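Local coordinates for protein endopolygalacturonase (Chondrostereum purpureum, PDB 1K5C) that probably hydrolyses the alpha-1,4 links between galacturonic acid units within polygalacturonan, a plant cell-wall pectin, at residues G58-I63 / H98-I103; I76-G81 / E113-P118. All coordinates share one frame; numbering follows the deposited sequence.

Contact 1: G58-I63 / H98-I103; sequences GPLFTI and HPFLKI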
loop_
_atom_site.group_PDB
_atom_site.type_symbol
_atom_site.label_atom_id
_atom_site.label_comp_id
_atom_site.label_asym_id
_atom_site.label_seq_id
_atom_site.Cartn_x
_atom_site.Cartn_y
_atom_site.Cartn_z
ATOM N N GLY A 58 -14.400 0.250 10.072
ATOM C CA GLY A 58 -14.144 1.030 8.872
ATOM C C GLY A 58 -14.787 0.364 7.664
ATOM O O GLY A 58 -15.291 -0.769 7.717
ATOM N N PRO A 59 -14.766 1.060 6.512
ATOM C CA PRO A 59 -14.157 2.372 6.347
ATOM C C PRO A 59 -14.990 3.478 6.981
ATOM O O PRO A 59 -16.217 3.448 7.026
ATOM C CB PRO A 59 -14.186 2.579 4.805
ATOM C CG PRO A 59 -15.260 1.665 4.325
ATOM C CD PRO A 59 -15.310 0.496 5.263
ATOM N N LEU A 60 -14.261 4.519 7.500
ATOM C CA LEU A 60 -14.956 5.664 8.080
ATOM C C LEU A 60 -15.263 6.734 7.018
ATOM O O LEU A 60 -16.170 7.557 7.248
ATOM C CB LEU A 60 -14.129 6.285 9.212
ATOM C CG LEU A 60 -13.801 5.341 10.374
ATOM C CD1 LEU A 60 -13.036 6.119 11.457
ATOM C CD2 LEU A 60 -15.074 4.680 10.942
ATOM N N PHE A 61 -14.561 6.675 5.883
ATOM C CA PHE A 61 -14.794 7.559 4.741
ATOM C C PHE A 61 -14.807 6.687 3.507
ATOM O O PHE A 61 -13.843 5.936 3.320
ATOM C CB PHE A 61 -13.665 8.600 4.637
ATOM C CG PHE A 61 -13.748 9.462 3.372
ATOM C CD1 PHE A 61 -14.605 10.519 3.315
ATOM C CD2 PHE A 61 -12.964 9.161 2.250
ATOM C CE1 PHE A 61 -14.667 11.311 2.162
ATOM C CE2 PHE A 61 -13.015 9.975 1.138
ATOM C CZ PHE A 61 -13.886 11.050 1.089
ATOM N N THR A 62 -15.840 6.796 2.690
ATOM C CA THR A 62 -15.911 6.085 1.412
ATOM C C THR A 62 -16.286 7.085 0.316
ATOM O O THR A 62 -17.288 7.794 0.475
ATOM C CB THR A 62 -16.964 4.981 1.435
ATOM O OG1 THR A 62 -16.671 4.045 2.490
ATOM C CG2 THR A 62 -16.966 4.172 0.135
ATOM N N ILE A 63 -15.539 7.069 -0.774
ATOM C CA ILE A 63 -15.928 7.837 -1.959
ATOM C C ILE A 63 -15.905 6.867 -3.127
ATOM O O ILE A 63 -14.986 6.057 -3.298
ATOM C CB ILE A 63 -15.028 9.075 -2.153
ATOM C CG1 ILE A 63 -15.542 9.919 -3.352
ATOM C CG2 ILE A 63 -13.545 8.747 -2.278
ATOM C CD1 ILE A 63 -14.979 11.308 -3.372
ATOM N N HIS A 98 -10.890 0.099 10.408
ATOM C CA HIS A 98 -9.987 -0.043 9.259
ATOM C C HIS A 98 -10.767 -0.610 8.082
ATOM O O HIS A 98 -11.756 -1.348 8.312
ATOM C CB HIS A 98 -8.769 -0.924 9.572
ATOM C CG HIS A 98 -9.112 -2.374 9.793
ATOM N ND1 HIS A 98 -8.955 -3.389 8.878
ATOM C CD2 HIS A 98 -9.676 -2.934 10.918
ATOM C CE1 HIS A 98 -9.366 -4.532 9.441
ATOM N NE2 HIS A 98 -9.800 -4.269 10.622
ATOM N N PRO A 99 -10.366 -0.307 6.857
ATOM C CA PRO A 99 -9.430 0.793 6.525
ATOM C C PRO A 99 -10.037 2.108 6.992
ATOM O O PRO A 99 -11.238 2.199 7.309
ATOM C CB PRO A 99 -9.338 0.695 4.984
ATOM C CG PRO A 99 -10.712 0.227 4.590
ATOM C CD PRO A 99 -11.090 -0.778 5.668
ATOM N N PHE A 100 -9.214 3.170 6.981
ATOM C CA PHE A 100 -9.734 4.493 7.339
ATOM C C PHE A 100 -10.550 5.052 6.177
ATOM O O PHE A 100 -11.732 5.387 6.336
ATOM C CB PHE A 100 -8.544 5.341 7.795
ATOM C CG PHE A 100 -8.872 6.758 8.225
ATOM C CD1 PHE A 100 -10.148 7.147 8.638
ATOM C CD2 PHE A 100 -7.857 7.704 8.226
ATOM C CE1 PHE A 100 -10.370 8.470 9.022
ATOM C CE2 PHE A 100 -8.066 9.009 8.599
ATOM C CZ PHE A 100 -9.347 9.412 8.999
ATOM N N LEU A 101 -9.873 5.191 5.011
ATOM C CA LEU A 101 -10.510 5.649 3.788
ATOM C C LEU A 101 -10.657 4.489 2.808
ATOM O O LEU A 101 -9.782 3.633 2.715
ATOM C CB LEU A 101 -9.654 6.711 3.076
ATOM C CG LEU A 101 -9.680 8.123 3.611
ATOM C CD1 LEU A 101 -9.200 8.275 4.970
ATOM C CD2 LEU A 101 -8.925 9.041 2.649
ATOM N N LYS A 102 -11.744 4.556 2.025
ATOM C CA LYS A 102 -11.974 3.633 0.899
ATOM C C LYS A 102 -12.283 4.468 -0.328
ATOM O O LYS A 102 -13.167 5.322 -0.294
ATOM C CB LYS A 102 -13.163 2.707 1.214
ATOM C CG LYS A 102 -13.649 1.848 0.060
ATOM C CD LYS A 102 -12.563 0.915 -0.383
ATOM C CE LYS A 102 -12.996 -0.507 -0.464
ATOM N NZ LYS A 102 -11.895 -1.387 -0.954
ATOM N N ILE A 103 -11.535 4.211 -1.415
ATOM C CA ILE A 103 -11.687 4.918 -2.698
ATOM C C ILE A 103 -12.013 3.878 -3.762
ATOM O O ILE A 103 -11.240 2.916 -3.955
ATOM C CB ILE A 103 -10.440 5.711 -3.068
ATOM C CG1 ILE A 103 -10.077 6.725 -1.988
ATOM C CG2 ILE A 103 -10.621 6.378 -4.447
ATOM C CD1 ILE A 103 -8.751 7.421 -2.182
HETATM O O HOH W 1 -12.842 -2.065 11.246
#
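H98 and G58 meet through backbone alone: water 1 accepts from both G58 N and H98 N, and G58 CA packs on H98 O. H98 points its CB away from G58-I63, and its side chain lies about 7 Å from that of N151, a galacturonate-binding residue. P99, like P59, follows a cis peptide bond. P99 O is buried with no hydrogen-bond donor and receives C-H contacts from G58 CA and, at 3.1 Å, from P59 CA; a side chain on G58 would clash with this oxygen. F100 O is gripped by two N-H groups in succession, L60 N at 2.9 Å, bent to 136° at the hydrogen, and F61 N at 3.1 Å. The F100 ring turns the edge at CD1 to L60 CB, while L101 CD1 lies over one face near the rim. From here strands 61-63 and 101-103 run parallel, 9° apart, as neighbouring rungs of the right-handed parallel beta-helix of glycoside hydrolase family 28, in the sheet whose strand 223-230 carries the substrate-binding R226 and K228. L101 CG sits obliquely against F61 CD2 (3.7 Å) on the inner face, where F77 also meets the F61 ring. K102 N donates to F61 O at 2.8 Å; on the face shared with T62 the K102 side chain lays CB against P59 CB. Its CG, anti to the backbone N, runs alongside T62 CG2; the bent chain then leads away, and NZ bonds to S123 OG and G125 O. K102 O accepts I63 N at 3.0 Å, nearly straight at 164°. I103 returns to the inner face, its CG1 touching I63 CG2, the branch of I63 nearest to it, as the two isoleucines line up in neighbouring turns.

Contact 2: I76-G81 / E113-P118; sequences IFDGNG and EVLNSP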
loop_
_atom_site.group_PDB
_atom_site.type_symbol
_atom_site.label_atom_id
_atom_site.label_comp_id
_atom_site.label_asym_id
_atom_site.label_seq_id
_atom_site.Cartn_x
_atom_site.Cartn_y
_atom_site.Cartn_z
ATOM N N ILE A 76 -6.453 17.620 5.354
ATOM C CA ILE A 76 -6.157 16.427 6.162
ATOM C C ILE A 76 -7.436 15.699 6.551
ATOM O O ILE A 76 -8.420 16.342 6.982
ATOM C CB ILE A 76 -5.417 16.865 7.442
ATOM C CG1 ILE A 76 -4.052 17.501 7.115
ATOM C CG2 ILE A 76 -5.258 15.714 8.419
ATOM C CD1 ILE A 76 -3.434 18.199 8.295
ATOM N N PHE A 77 -7.377 14.374 6.443
ATOM C CA PHE A 77 -8.320 13.458 7.111
ATOM C C PHE A 77 -7.596 12.948 8.357
ATOM O O PHE A 77 -6.584 12.245 8.234
ATOM C CB PHE A 77 -8.650 12.261 6.216
ATOM C CG PHE A 77 -9.420 12.584 4.959
ATOM C CD1 PHE A 77 -8.739 12.932 3.779
ATOM C CD2 PHE A 77 -10.798 12.524 4.916
ATOM C CE1 PHE A 77 -9.460 13.200 2.613
ATOM C CE2 PHE A 77 -11.493 12.776 3.754
ATOM C CZ PHE A 77 -10.830 13.105 2.574
ATOM N N ASP A 78 -8.069 13.361 9.542
ATOM C CA ASP A 78 -7.391 13.043 10.815
ATOM C C ASP A 78 -8.129 11.881 11.504
ATOM O O ASP A 78 -9.286 12.039 11.931
ATOM C CB ASP A 78 -7.375 14.287 11.679
ATOM C CG ASP A 78 -6.677 14.122 13.026
ATOM O OD1 ASP A 78 -6.314 13.002 13.390
ATOM O OD2 ASP A 78 -6.528 15.193 13.672
ATOM N N GLY A 79 -7.469 10.740 11.572
ATOM C CA GLY A 79 -8.061 9.538 12.120
ATOM C C GLY A 79 -7.898 9.385 13.621
ATOM O O GLY A 79 -8.411 8.383 14.201
ATOM N N ASN A 80 -7.219 10.304 14.320
ATOM C CA ASN A 80 -7.064 10.193 15.770
ATOM C C ASN A 80 -6.461 8.840 16.174
ATOM O O ASN A 80 -6.802 8.280 17.230
ATOM C CB ASN A 80 -8.412 10.434 16.502
ATOM C CG ASN A 80 -8.558 11.899 16.821
ATOM O OD1 ASN A 80 -7.672 12.514 17.402
ATOM N ND2 ASN A 80 -9.701 12.490 16.481
ATOM N N GLY A 81 -5.511 8.367 15.376
ATOM C CA GLY A 81 -5.035 6.974 15.571
ATOM C C GLY A 81 -4.440 6.714 16.950
ATOM O O GLY A 81 -4.565 5.600 17.459
ATOM N N GLU A 113 -3.809 14.651 2.759
ATOM C CA GLU A 113 -3.062 13.875 3.754
ATOM C C GLU A 113 -4.038 13.076 4.601
ATOM O O GLU A 113 -5.089 13.580 5.005
ATOM C CB GLU A 113 -2.268 14.827 4.655
ATOM C CG GLU A 113 -1.622 14.131 5.866
ATOM C CD GLU A 113 -0.698 15.038 6.605
ATOM O OE1 GLU A 113 0.235 15.581 6.051
ATOM O OE2 GLU A 113 -0.847 15.127 7.813
ATOM N N VAL A 114 -3.663 11.835 4.861
ATOM C CA VAL A 114 -4.267 11.023 5.913
ATOM C C VAL A 114 -3.320 11.085 7.099
ATOM O O VAL A 114 -2.156 10.692 6.958
ATOM C CB VAL A 114 -4.475 9.574 5.418
ATOM C CG1 VAL A 114 -4.892 8.701 6.571
ATOM C CG2 VAL A 114 -5.486 9.591 4.249
ATOM N N LEU A 115 -3.816 11.602 8.212
ATOM C CA LEU A 115 -3.001 11.788 9.417
ATOM C C LEU A 115 -3.473 10.784 10.486
ATOM O O LEU A 115 -4.665 10.765 10.859
ATOM C CB LEU A 115 -3.188 13.210 9.928
ATOM C CG LEU A 115 -2.507 13.534 11.268
ATOM C CD1 LEU A 115 -0.961 13.442 11.162
ATOM C CD2 LEU A 115 -2.893 14.932 11.730
ATOM N N ASN A 116 -2.550 9.967 10.978
ATOM C CA ASN A 116 -2.837 9.094 12.127
ATOM C C ASN A 116 -4.084 8.211 11.919
ATOM O O ASN A 116 -5.051 8.240 12.686
ATOM C CB ASN A 116 -2.904 9.915 13.414
ATOM C CG ASN A 116 -1.583 10.643 13.637
ATOM O OD1 ASN A 116 -0.515 10.126 13.234
ATOM N ND2 ASN A 116 -1.661 11.794 14.284
ATOM N N SER A 117 -4.022 7.371 10.878
ATOM C CA SER A 117 -5.045 6.348 10.735
ATOM C C SER A 117 -5.003 5.385 11.936
ATOM O O SER A 117 -3.945 5.066 12.455
ATOM C CB SER A 117 -4.854 5.585 9.419
ATOM O OG SER A 117 -3.575 4.935 9.350
ATOM N N PRO A 118 -6.185 4.856 12.352
ATOM C CA PRO A 118 -6.174 3.851 13.436
ATOM C C PRO A 118 -5.350 2.632 13.071
ATOM O O PRO A 118 -4.644 2.104 13.957
ATOM C CB PRO A 118 -7.661 3.537 13.661
ATOM C CG PRO A 118 -8.352 4.869 13.292
ATOM C CD PRO A 118 -7.554 5.333 12.048
HETATM O O HOH W 2 -4.307 12.673 15.183
#
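Strands 76-78 and 113-115 pair in parallel, their axes 4.7 Å apart and inclined by 20°. Three backbone bonds follow in step: F77 N to E113 O (2.8 Å), L115 N to F77 O, almost straight at 176°, and G79 N to L115 O (2.9 Å). Past the strands G81 N reaches N116 O only weakly, and P118 CG packs on G79 O. A CB on either G79 or G81 would run into N116 O. I76 runs beside E113, its CG1 against E113 CB, and presses CG2 on L115 CB at 3.6 Å. D78 lies alongside L115, with CG near L115 CD2; its own CG stands anti to the backbone N (chi1 -179°). D78 OD1 accepts N80 N at 3.0 Å, forming an Asx turn; the N-H arrives on the anti side, out of the carboxylate plane. Water 2 donates to D78 OD1 at 2.7 Å and accepts from N116 ND2 at 2.9 Å. An alanine at D78 would probably leave N80 N and water 2 without this acceptor and undo the Asx turn. Two donors converging on one carboxylate oxygen are consistent with an ionised D78 that ties the two strand ends together through water.

How the contacts relate
From the N terminus the chain passes 58-63, 76-81, 98-103 and 113-118, so the segments alternate and the two contacts cross. Contact 1 closes the loop of residues 64-97, which carries strand 76-78 and the galacturonate-binding N91; contact 2 closes 82-112, which includes strand 101-104. Each therefore bonds one turn of the beta-helix to the next, on different sheets of the same two turns. The contacts meet in the interior at F100, whose CZ lies 3.4 Å from G79 CA and whose CD2 lies 3.5 Å from V114 CG1. L101 touches F77 and V114 beside it, so side chains of one sheet pack against those of the other.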